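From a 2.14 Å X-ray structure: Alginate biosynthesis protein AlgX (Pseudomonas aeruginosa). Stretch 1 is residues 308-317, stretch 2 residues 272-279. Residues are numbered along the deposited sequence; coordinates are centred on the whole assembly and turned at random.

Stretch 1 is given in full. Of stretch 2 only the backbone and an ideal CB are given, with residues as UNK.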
# COMPACT_ATOMS: atom_id res chain seq x y z
N SER A 308 2.29 10.10 9.33
CA SER A 308 0.84 10.03 9.41
C SER A 308 0.29 8.65 9.01
O SER A 308 -0.83 8.29 9.40
CB SER A 308 0.19 11.16 8.60
OG SER A 308 0.67 11.17 7.27
N PHE A 309 1.06 7.89 8.24
CA PHE A 309 0.70 6.50 7.95
C PHE A 309 0.73 5.65 9.22
O PHE A 309 -0.25 4.96 9.55
CB PHE A 309 1.64 5.87 6.92
CG PHE A 309 1.45 4.39 6.76
CD1 PHE A 309 0.29 3.88 6.19
CD2 PHE A 309 2.42 3.50 7.19
CE1 PHE A 309 0.10 2.51 6.04
CE2 PHE A 309 2.23 2.12 7.05
CZ PHE A 309 1.07 1.63 6.47
N TYR A 310 1.85 5.70 9.93
CA TYR A 310 2.03 4.90 11.13
C TYR A 310 1.13 5.32 12.29
O TYR A 310 0.67 4.47 13.05
CB TYR A 310 3.51 4.84 11.52
CG TYR A 310 4.33 4.20 10.42
CD1 TYR A 310 4.47 2.81 10.34
CD2 TYR A 310 4.91 4.97 9.41
CE1 TYR A 310 5.19 2.21 9.31
CE2 TYR A 310 5.64 4.39 8.38
CZ TYR A 310 5.78 3.00 8.34
OH TYR A 310 6.50 2.42 7.31
N ARG A 311 0.86 6.62 12.41
CA ARG A 311 -0.09 7.10 13.41
C ARG A 311 -1.50 6.51 13.26
O ARG A 311 -2.26 6.42 14.22
CB ARG A 311 -0.17 8.63 13.40
CG ARG A 311 1.12 9.29 13.79
CD ARG A 311 0.96 10.79 13.86
NE ARG A 311 0.07 11.21 14.93
CZ ARG A 311 -0.33 12.46 15.09
NH1 ARG A 311 0.09 13.39 14.25
NH2 ARG A 311 -1.15 12.79 16.09
N GLN A 312 -1.86 6.12 12.04
CA GLN A 312 -3.10 5.39 11.82
C GLN A 312 -2.88 3.88 11.97
O GLN A 312 -3.61 3.20 12.70
CB GLN A 312 -3.65 5.71 10.43
CG GLN A 312 -4.05 7.16 10.24
CD GLN A 312 -4.37 7.48 8.81
OE1 GLN A 312 -5.46 7.17 8.31
NE2 GLN A 312 -3.41 8.09 8.12
N ALA A 313 -1.87 3.34 11.29
CA ALA A 313 -1.69 1.89 11.25
C ALA A 313 -1.49 1.27 12.63
O ALA A 313 -2.11 0.25 12.93
CB ALA A 313 -0.55 1.51 10.31
N MET A 314 -0.66 1.90 13.47
CA MET A 314 -0.39 1.35 14.80
C MET A 314 -1.65 1.11 15.65
O MET A 314 -1.91 -0.02 16.04
CB MET A 314 0.67 2.19 15.56
CG MET A 314 2.06 2.11 14.96
SD MET A 314 2.76 0.46 15.12
CE MET A 314 3.38 0.55 16.80
N PRO A 315 -2.45 2.16 15.91
CA PRO A 315 -3.66 1.90 16.71
C PRO A 315 -4.72 1.10 15.97
O PRO A 315 -5.61 0.54 16.61
CB PRO A 315 -4.19 3.30 17.00
CG PRO A 315 -3.69 4.12 15.83
CD PRO A 315 -2.32 3.59 15.58
N LEU A 316 -4.65 1.06 14.65
CA LEU A 316 -5.61 0.28 13.88
C LEU A 316 -5.48 -1.23 14.12
O LEU A 316 -6.45 -1.98 13.97
CB LEU A 316 -5.51 0.59 12.38
CG LEU A 316 -6.30 1.83 11.96
CD1 LEU A 316 -6.05 2.13 10.49
CD2 LEU A 316 -7.77 1.60 12.23
N VAL A 317 -4.28 -1.68 14.49
CA VAL A 317 -4.08 -3.10 14.77
C VAL A 317 -5.07 -3.61 15.83
O VAL A 317 -5.57 -4.73 15.72
CB VAL A 317 -2.62 -3.40 15.18
CG1 VAL A 317 -2.45 -4.85 15.59
CG2 VAL A 317 -1.69 -3.08 14.04
N UNK A 272 -1.98 3.09 -3.65
CA UNK A 272 -0.59 3.26 -3.29
C UNK A 272 -0.12 2.46 -2.07
O UNK A 272 -0.60 1.37 -1.78
CB UNK A 272 -0.33 4.75 -3.04
N UNK A 273 0.83 3.04 -1.36
CA UNK A 273 1.52 2.43 -0.24
C UNK A 273 0.60 2.17 0.94
O UNK A 273 0.75 1.17 1.66
CB UNK A 273 2.69 3.32 0.20
N UNK A 274 -0.35 3.08 1.15
CA UNK A 274 -1.05 3.18 2.43
C UNK A 274 -2.52 2.72 2.45
O UNK A 274 -2.95 2.07 3.39
CB UNK A 274 -0.99 4.64 2.89
N UNK A 275 -3.27 3.03 1.39
CA UNK A 275 -4.73 2.94 1.45
C UNK A 275 -5.29 1.54 1.70
O UNK A 275 -6.20 1.35 2.52
CB UNK A 275 -5.31 3.47 0.14
N UNK A 276 -4.74 0.55 1.01
CA UNK A 276 -5.30 -0.79 1.08
C UNK A 276 -5.17 -1.38 2.47
O UNK A 276 -6.13 -1.92 3.03
CB UNK A 276 -4.62 -1.70 0.06
N UNK A 277 -3.98 -1.27 3.04
CA UNK A 277 -3.73 -1.79 4.38
C UNK A 277 -4.53 -1.02 5.45
O UNK A 277 -5.05 -1.61 6.39
CB UNK A 277 -2.23 -1.72 4.69
N UNK A 278 -4.62 0.30 5.31
CA UNK A 278 -5.39 1.08 6.27
C UNK A 278 -6.88 0.71 6.22
O UNK A 278 -7.51 0.49 7.26
CB UNK A 278 -5.21 2.57 6.00
N UNK A 279 -7.45 0.62 5.02
CA UNK A 279 -8.85 0.23 4.90
C UNK A 279 -9.08 -1.16 5.46
O UNK A 279 -10.04 -1.39 6.22
CB UNK A 279 -9.30 0.29 3.44

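Position 272 has a phi of 63° and a psi of -148°, a combination that by itself favours glycine, because a CB makes positive phi costly. No atom of stretch 1 lies within 5.5 Å of the ideal CB, so nothing across the gap asks for a side chain. The deposited residue is Gly272.

At position 273 the backbone angles are ordinary and CA-to-CB points toward stretch 1, yet the ideal CB has no neighbour there within 5.5 Å. A short side chain would stop before reaching anything; leucine could reach the ring of Phe309; an aromatic ring or methionine could also come near the end of Tyr310. The residue is Phe273. With chi1 in t, its ring turns an edge toward the face of Phe309, the centroids 5.0 Å apart and the planes at 54°, and Phe273 CE2 comes 3.8 Å from Phe309 CD2. Such a pairing sets the slightly positive hydrogens of one ring against the electron-rich face of the other. Tyr310 OH lies at the edge of the Phe273 ring, 4.0 Å from Phe273 CZ, a van der Waals neighbour.

Position 274 is tighter: its ideal CB is already 3.6 Å from Phe309 CD1, and the CA of position 274 is 6.7 Å from Phe309 CA. With CB hard against the ring, a small side chain suits, or a longer one that leaves the ring beyond CB. Asp274 is found, its CB 3.5 Å from Phe309 CD1. With chi1 in p, the carboxylate oxygens lie farther from the ring than CB, the nearer of them, Asp274 OD2, 5.1 Å from Phe309 CD1, so the methylene makes the contact.

Positions 275 and 276 have nothing of stretch 1 within 5.5 Å of their ideal CB atoms; at 275, CA-to-CB points away. Many helix-compatible residues would serve, and this contact cannot choose among them. They are Ser275 and Ser276, the latter hydrogen-bonded through OG elsewhere in the structure.

Position 277 points toward stretch 1, with its ideal CB 5.0 Å from Phe309 CE1. A medium or large apolar side chain could close that gap. Leu277 does so, placing CD2 3.9 Å from Phe309 CZ, at the edge of the ring.

At position 278 CA-to-CB points sideways, but the ideal CB lies 4.6 Å from Leu316 CD1, beside a hollow formed by Phe309, Gln312, Ala313 and Leu316. The hollow, with the CB of Ala313 in its wall, has room for a branched or flexible apolar chain, such as leucine, isoleucine or methionine. Leu278 fills it as a knob in a hole: its CD2 lies 3.9 Å from both Phe309 CE1 and Leu316 CD1 and 4.0 Å from Ala313 CB. Leu278 CD1 approaches Gln312 OE1 at 3.5 Å, while Gln312 NE2 is engaged within its own helix, donating to Ser308 O at 2.9 Å.

Position 279 points away from stretch 1, so many residues would do; Ala279 suits the continuing helix.

Stretch 2 (272-279) GFDSSLLA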
# COMPACT_ATOMS: atom_id res chain seq x y z
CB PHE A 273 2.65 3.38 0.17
CG PHE A 273 3.42 2.95 1.40
CD1 PHE A 273 4.30 1.88 1.34
CD2 PHE A 273 3.30 3.65 2.60
CE1 PHE A 273 5.04 1.50 2.47
CE2 PHE A 273 4.03 3.29 3.73
CZ PHE A 273 4.90 2.21 3.67
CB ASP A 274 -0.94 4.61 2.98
CG ASP A 274 -1.65 5.66 2.09
OD1 ASP A 274 -1.66 5.52 0.84
OD2 ASP A 274 -2.18 6.63 2.66
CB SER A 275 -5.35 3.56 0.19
OG SER A 275 -5.01 4.94 0.11
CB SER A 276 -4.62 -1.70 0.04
OG SER A 276 -5.03 -3.04 0.22
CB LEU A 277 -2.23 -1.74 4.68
CG LEU A 277 -1.71 -2.14 6.06
CD1 LEU A 277 -2.16 -3.53 6.43
CD2 LEU A 277 -0.21 -2.07 6.05
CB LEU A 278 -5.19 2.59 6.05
CG LEU A 278 -3.83 3.22 6.38
CD1 LEU A 278 -3.89 4.76 6.25
CD2 LEU A 278 -3.36 2.81 7.79
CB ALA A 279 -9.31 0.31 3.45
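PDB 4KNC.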